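PDB 5K3W: CpuTA1 from Curtobacterium pusillum, which belongs to the class IV aminotransferase family and binds pyridoxal-5'-phosphate. Local coordinates for residues D103-R107 with N108-G112; P287-A290 with A291-A294; A298-L301 with A302-D305. All coordinates share one frame; numbering follows the deposited sequence.

Contact 1. Residues D103-R107 with N108-G112; sequences DYRSR and NGDGG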
loop_
_atom_site.group_PDB
_atom_site.type_symbol
_atom_site.label_atom_id
_atom_site.label_comp_id
_atom_site.label_asym_id
_atom_site.label_seq_id
_atom_site.Cartn_x
_atom_site.Cartn_y
_atom_site.Cartn_z
ATOM N N ASP A 103 -0.264 1.632 30.467
ATOM C CA ASP A 103 1.172 1.831 30.637
ATOM C C ASP A 103 1.595 3.243 30.252
ATOM O O ASP A 103 2.439 3.852 30.922
ATOM C CB ASP A 103 1.959 0.819 29.816
ATOM C CG ASP A 103 3.446 1.082 29.872
ATOM O OD1 ASP A 103 4.105 0.559 30.800
ATOM O OD2 ASP A 103 3.953 1.832 29.002
ATOM N N TYR A 104 1.034 3.776 29.171
ATOM C CA TYR A 104 1.349 5.149 28.805
ATOM C C TYR A 104 1.023 6.102 29.950
ATOM O O TYR A 104 1.827 6.973 30.290
ATOM C CB TYR A 104 0.593 5.554 27.540
ATOM C CG TYR A 104 1.012 6.917 27.054
ATOM C CD1 TYR A 104 0.445 8.071 27.601
ATOM C CD2 TYR A 104 2.004 7.058 26.071
ATOM C CE1 TYR A 104 0.831 9.324 27.181
ATOM C CE2 TYR A 104 2.398 8.317 25.637
ATOM C CZ TYR A 104 1.807 9.447 26.198
ATOM O OH TYR A 104 2.184 10.703 25.790
ATOM N N ARG A 105 -0.153 5.954 30.560
ATOM C CA ARG A 105 -0.556 6.913 31.579
ATOM C C ARG A 105 0.203 6.712 32.883
ATOM O O ARG A 105 0.449 7.679 33.610
ATOM C CB ARG A 105 -2.070 6.834 31.809
ATOM C CG ARG A 105 -2.873 7.515 30.702
ATOM C CD ARG A 105 -4.245 6.879 30.492
ATOM N NE ARG A 105 -5.122 7.036 31.650
ATOM C CZ ARG A 105 -5.753 8.165 31.949
ATOM N NH1 ARG A 105 -5.598 9.232 31.181
ATOM N NH2 ARG A 105 -6.526 8.238 33.023
ATOM N N SER A 106 0.598 5.486 33.201
ATOM C CA SER A 106 1.276 5.301 34.473
ATOM C C SER A 106 2.672 5.903 34.436
ATOM O O SER A 106 3.192 6.314 35.481
ATOM C CB SER A 106 1.324 3.821 34.858
ATOM O OG SER A 106 2.251 3.118 34.069
ATOM N N ARG A 107 3.276 5.991 33.248
ATOM C CA ARG A 107 4.578 6.626 33.083
ATOM C C ARG A 107 4.478 8.120 32.811
ATOM O O ARG A 107 5.273 8.899 33.348
ATOM C CB ARG A 107 5.352 5.963 31.937
ATOM C CG ARG A 107 5.766 4.541 32.211
ATOM C CD ARG A 107 6.555 3.965 31.049
ATOM N NE ARG A 107 5.817 3.991 29.788
ATOM C CZ ARG A 107 6.097 4.805 28.777
ATOM N NH1 ARG A 107 7.104 5.660 28.869
ATOM N NH2 ARG A 107 5.381 4.754 27.672
ATOM N N ASN A 108 3.530 8.542 31.975
ATOM C CA ASN A 108 3.458 9.925 31.512
ATOM C C ASN A 108 2.365 10.728 32.192
ATOM O O ASN A 108 2.212 11.912 31.882
ATOM C CB ASN A 108 3.249 9.962 29.994
ATOM C CG ASN A 108 4.325 9.212 29.259
ATOM O OD1 ASN A 108 5.490 9.590 29.316
ATOM N ND2 ASN A 108 3.956 8.129 28.581
ATOM N N GLY A 109 1.626 10.120 33.119
ATOM C CA GLY A 109 0.437 10.712 33.700
ATOM C C GLY A 109 -0.682 10.753 32.676
ATOM O O GLY A 109 -0.578 10.223 31.572
ATOM N N ASP A 110 -1.775 11.397 33.059
ATOM C CA ASP A 110 -2.818 11.659 32.083
ATOM C C ASP A 110 -2.724 13.111 31.623
ATOM O O ASP A 110 -1.755 13.826 31.908
ATOM C CB ASP A 110 -4.206 11.298 32.624
ATOM C CG ASP A 110 -4.486 11.873 33.996
ATOM O OD1 ASP A 110 -4.132 13.053 34.249
ATOM O OD2 ASP A 110 -5.091 11.136 34.814
ATOM N N GLY A 111 -3.730 13.551 30.886
ATOM C CA GLY A 111 -3.644 14.829 30.221
ATOM C C GLY A 111 -3.330 14.660 28.752
ATOM O O GLY A 111 -2.400 13.938 28.386
ATOM N N GLY A 112 -4.111 15.309 27.909
ATOM C CA GLY A 112 -3.869 15.309 26.476
ATOM C C GLY A 112 -4.653 14.230 25.760
ATOM O O GLY A 112 -5.015 13.200 26.325
#
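Asn108 lies across the ring of Tyr104, four residues back, where helix 90-108 runs out. The side chain of Asn108 can be followed outward. Its CB stands off-centre over the ring, 4.2 Å from the centroid of Tyr104, in a CH-pi contact. The same CB passes the carbonyl O of Tyr104. CG leads on over the ring, and ND2 ends above the centre of one face, 3.2 Å from the plane of the Tyr104 ring. Amide and ring planes are 48° apart, so the amide is tilted rather than stacked flat. The Tyr104 ring is placed there with CG anti to the backbone N (chi1 -174°). ND2 of Asn108 also gives a weak hydrogen bond to Tyr104 O at 3.0 Å. That oxygen is gripped more firmly by the backbone N of Asn108, at 2.9 Å. The stronger partner of ND2 is the carbonyl O of Arg3. On its other side the amide meets Arg107: ND2 lies over a guanidinium face of Arg107, toward the rim, and the two planes are nearly perpendicular. Arg107 is steadied by Asp103 one turn earlier, through a salt bridge of 3.0 Å from Arg107 NE to Asp103 OD2. Arg3 O and Thr5 OG1 take further bonds from Arg107 NH2.

Beyond the helix the chain turns at Gly109, which has positive phi. Its N makes a weak bond of 2.8 Å to Arg105 O. Arg105 and Asp110 form a long salt bridge, by charge alone: NH2 of Arg105 is 3.7 Å from OD2 of Asp110, which lies well out of the guanidinium plane. A bound 3-aminobenzoic acid lies about 4 Å from the Asn108 side chain. The buried Tyr104 packs on Val136, Asp137 and Glu138 of strand 131-138, and the loop goes on to strand 114-121.

Contact 2. Residues P287-A290 with A291-A294; sequences PVDA and ALTA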
loop_
_atom_site.group_PDB
_atom_site.type_symbol
_atom_site.label_atom_id
_atom_site.label_comp_id
_atom_site.label_asym_id
_atom_site.label_seq_id
_atom_site.Cartn_x
_atom_site.Cartn_y
_atom_site.Cartn_z
ATOM N N PRO A 287 -20.041 27.872 3.791
ATOM C CA PRO A 287 -20.146 28.446 5.135
ATOM C C PRO A 287 -19.875 27.392 6.200
ATOM O O PRO A 287 -20.178 26.210 6.032
ATOM C CB PRO A 287 -21.593 28.951 5.191
ATOM C CG PRO A 287 -22.333 28.058 4.247
ATOM C CD PRO A 287 -21.361 27.615 3.185
ATOM N N VAL A 288 -19.272 27.824 7.301
ATOM C CA VAL A 288 -19.028 26.958 8.451
ATOM C C VAL A 288 -19.750 27.539 9.656
ATOM O O VAL A 288 -19.455 28.662 10.083
ATOM C CB VAL A 288 -17.532 26.800 8.751
ATOM C CG1 VAL A 288 -17.357 26.176 10.125
ATOM C CG2 VAL A 288 -16.866 25.956 7.651
ATOM N N ASP A 289 -20.680 26.773 10.206
ATOM C CA ASP A 289 -21.406 27.153 11.415
ATOM C C ASP A 289 -20.507 26.841 12.601
ATOM O O ASP A 289 -20.447 25.703 13.070
ATOM C CB ASP A 289 -22.729 26.396 11.493
ATOM C CG ASP A 289 -23.592 26.842 12.645
ATOM O OD1 ASP A 289 -23.050 27.271 13.687
ATOM O OD2 ASP A 289 -24.828 26.739 12.504
ATOM N N ALA A 290 -19.797 27.856 13.095
ATOM C CA ALA A 290 -18.775 27.596 14.105
ATOM C C ALA A 290 -19.364 26.991 15.375
ATOM O O ALA A 290 -18.719 26.146 16.011
ATOM C CB ALA A 290 -18.013 28.875 14.430
ATOM N N ALA A 291 -20.582 27.388 15.753
ATOM C CA ALA A 291 -21.177 26.860 16.982
ATOM C C ALA A 291 -21.616 25.414 16.806
ATOM O O ALA A 291 -21.324 24.560 17.653
ATOM C CB ALA A 291 -22.360 27.725 17.422
ATOM N N LEU A 292 -22.327 25.122 15.714
ATOM C CA LEU A 292 -22.788 23.759 15.480
ATOM C C LEU A 292 -21.609 22.794 15.375
ATOM O O LEU A 292 -21.663 21.672 15.894
ATOM C CB LEU A 292 -23.640 23.722 14.214
ATOM C CG LEU A 292 -24.097 22.355 13.712
ATOM C CD1 LEU A 292 -25.265 21.808 14.542
ATOM C CD2 LEU A 292 -24.441 22.403 12.214
ATOM N N THR A 293 -20.522 23.220 14.725
ATOM C CA THR A 293 -19.362 22.346 14.591
ATOM C C THR A 293 -18.633 22.186 15.921
ATOM O O THR A 293 -18.191 21.082 16.269
ATOM C CB THR A 293 -18.426 22.889 13.511
ATOM O OG1 THR A 293 -19.098 22.858 12.242
ATOM C CG2 THR A 293 -17.159 22.061 13.435
ATOM N N ALA A 294 -18.497 23.276 16.675
ATOM C CA ALA A 294 -17.933 23.176 18.018
ATOM C C ALA A 294 -18.762 22.238 18.888
ATOM O O ALA A 294 -18.212 21.479 19.693
ATOM C CB ALA A 294 -17.838 24.567 18.656
#
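This is a helix N-cap, at the surface, where the loop after strand 284-285 enters helix 290-307. Asp289 is the capping residue. Its OD1 accepts from Leu292 N at 3.0 Å, with an almost straight N-H...O angle of 178°. The N-H comes from well above the carboxylate plane. A weak second bond reaches the same OD1 from Ala291 N. One carboxylate oxygen thus serves two amides of the first turn, and its negative charge would probably suit the positive end of the helix dipole. CG of Asp289 is anti to the backbone N (chi1 -174°), which carries the carboxylate round to these amides. It also sets CG of Asp289 against CB of Leu292, 3.5 Å away, with the side chains crossing at about a right angle.

The backbone O of Asp289 starts the helical pattern by accepting from Thr293 N at 3.0 Å. Thr293 OG1 adds a weak bond to that oxygen, while its stronger partner is Trp267 NE1. Ala294 N then bonds to Ala290 O. Leu292 packs on Arg246 and Tyr248 of a loop. Val288 and Thr293 both rest on Pro277 of strand 274-278.

Contact 3. Residues A298-L301 with A302-D305; sequences AYLL and ARTD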
loop_
_atom_site.group_PDB
_atom_site.type_symbol
_atom_site.label_atom_id
_atom_site.label_comp_id
_atom_site.label_asym_id
_atom_site.label_seq_id
_atom_site.Cartn_x
_atom_site.Cartn_y
_atom_site.Cartn_z
ATOM N N ALA A 298 -17.452 18.751 20.487
ATOM C CA ALA A 298 -17.633 18.515 21.913
ATOM C C ALA A 298 -18.405 17.223 22.157
ATOM O O ALA A 298 -18.049 16.435 23.046
ATOM C CB ALA A 298 -18.331 19.713 22.560
ATOM N N TYR A 299 -19.450 16.966 21.367
ATOM C CA TYR A 299 -20.115 15.669 21.455
ATOM C C TYR A 299 -19.150 14.544 21.126
ATOM O O TYR A 299 -19.066 13.551 21.853
ATOM C CB TYR A 299 -21.318 15.608 20.518
ATOM C CG TYR A 299 -21.962 14.233 20.480
ATOM C CD1 TYR A 299 -22.969 13.889 21.373
ATOM C CD2 TYR A 299 -21.562 13.276 19.554
ATOM C CE1 TYR A 299 -23.554 12.638 21.346
ATOM C CE2 TYR A 299 -22.139 12.022 19.524
ATOM C CZ TYR A 299 -23.138 11.704 20.419
ATOM O OH TYR A 299 -23.728 10.449 20.390
ATOM N N LEU A 300 -18.427 14.672 20.011
ATOM C CA LEU A 300 -17.526 13.605 19.594
ATOM C C LEU A 300 -16.454 13.336 20.648
ATOM O O LEU A 300 -16.074 12.180 20.874
ATOM C CB LEU A 300 -16.883 13.954 18.249
ATOM C CG LEU A 300 -17.799 13.994 17.028
ATOM C CD1 LEU A 300 -17.060 14.611 15.845
ATOM C CD2 LEU A 300 -18.279 12.596 16.690
ATOM N N LEU A 301 -15.949 14.392 21.300
ATOM C CA LEU A 301 -14.899 14.204 22.298
ATOM C C LEU A 301 -15.423 13.574 23.585
ATOM O O LEU A 301 -14.650 12.943 24.316
ATOM C CB LEU A 301 -14.224 15.539 22.620
ATOM C CG LEU A 301 -13.279 16.080 21.547
ATOM C CD1 LEU A 301 -12.785 17.474 21.910
ATOM C CD2 LEU A 301 -12.107 15.129 21.305
ATOM N N ALA A 302 -16.714 13.724 23.875
ATOM C CA ALA A 302 -17.279 13.325 25.155
ATOM C C ALA A 302 -18.108 12.050 25.104
ATOM O O ALA A 302 -18.571 11.604 26.157
ATOM C CB ALA A 302 -18.157 14.449 25.707
ATOM N N ARG A 303 -18.318 11.461 23.920
ATOM C CA ARG A 303 -19.288 10.375 23.794
ATOM C C ARG A 303 -18.890 9.141 24.601
ATOM O O ARG A 303 -19.758 8.447 25.147
ATOM C CB ARG A 303 -19.479 10.008 22.322
ATOM C CG ARG A 303 -18.274 9.374 21.658
ATOM C CD ARG A 303 -18.236 9.766 20.203
ATOM N NE ARG A 303 -17.753 8.693 19.338
ATOM C CZ ARG A 303 -16.693 8.793 18.546
ATOM N NH1 ARG A 303 -16.002 9.918 18.498
ATOM N NH2 ARG A 303 -16.341 7.770 17.782
ATOM N N THR A 304 -17.596 8.844 24.690
ATOM C CA THR A 304 -17.172 7.614 25.345
ATOM C C THR A 304 -17.267 7.697 26.864
ATOM O O THR A 304 -17.393 6.656 27.518
ATOM C CB THR A 304 -15.742 7.267 24.915
ATOM O OG1 THR A 304 -15.653 7.338 23.486
ATOM C CG2 THR A 304 -15.362 5.864 25.348
ATOM N N ASP A 305 -17.206 8.903 27.438
ATOM C CA ASP A 305 -17.452 9.061 28.871
ATOM C C ASP A 305 -18.826 8.528 29.265
ATOM O O ASP A 305 -18.977 7.900 30.320
ATOM C CB ASP A 305 -17.325 10.529 29.268
ATOM C CG ASP A 305 -15.921 11.065 29.081
ATOM O OD1 ASP A 305 -14.943 10.362 29.448
ATOM O OD2 ASP A 305 -15.798 12.195 28.566
#
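Arg303 folds back along the helix onto the turn that holds Leu300. Its NH1 donates to the carbonyl O of Leu300 at 3.3 Å, with an N-H...O angle of 154°. The oxygen sits at the edge of the guanidinium, a little tilted from its plane. CD of Arg303 is as close to that oxygen, at 3.3 Å, so the aliphatic chain and the charged end both lie against it, from the same side. CG of Arg303 lies between the backbone N and the carbonyl carbon (chi1 68°), and further bends at chi2 and chi3 turn the chain back. NH1 of Arg303 also passes CD2 of Leu300, 4.0 Å away. At the root of the side chain, CB of Arg303 approaches CE2 of the Tyr299 ring obliquely, at 4.4 Å.

The backbone under these side chains is not evenly bonded. Ala302 N is shared between two carbonyls, Tyr299 O at 3.1 Å and, more weakly, Ala298 O at 3.1 Å. The tighter turn to Tyr299 O comes just before a kink, where N of Thr304 and Asp305 lack the usual bond to the turn before. Asp305 N makes a weak bond to Ala302 O instead.

Farther out, Gln67 NE2 also donates to Leu300 O, giving that carbonyl a second side-chain donor. Leu300 is buried against Ala238 and Val239 of helix 234-245 and Ala275 of strand 274-278. Gln274 touches Leu300, Leu301 and Arg303. The Arg303 side chain is about 7 Å from the bound pyridoxal-5'-phosphate. The arrangement is an i to i+3 side-chain-to-backbone contact within the C-terminal helix of a class IV aminotransferase fold.

How the contacts relate
From the N terminus, contact 1 comes first, where helix 90-108 ends and the chain turns toward strand 114-121. Contact 2 opens much later, after strand 284-285, and starts helix 290-307. Contact 3 follows on the same helix near the C terminus. Each is local and closes no long loop; the three run in series, and none nests in or crosses another. Contacts 2 and 3 have centres about 17 Å apart and lie on the same side of the chain's centre. Contact 1 touches neither, with nearest atoms about 9 Å from contact 3. It joins its helix to strand 131-138, whereas the other two tie the last helix to strand 274-278.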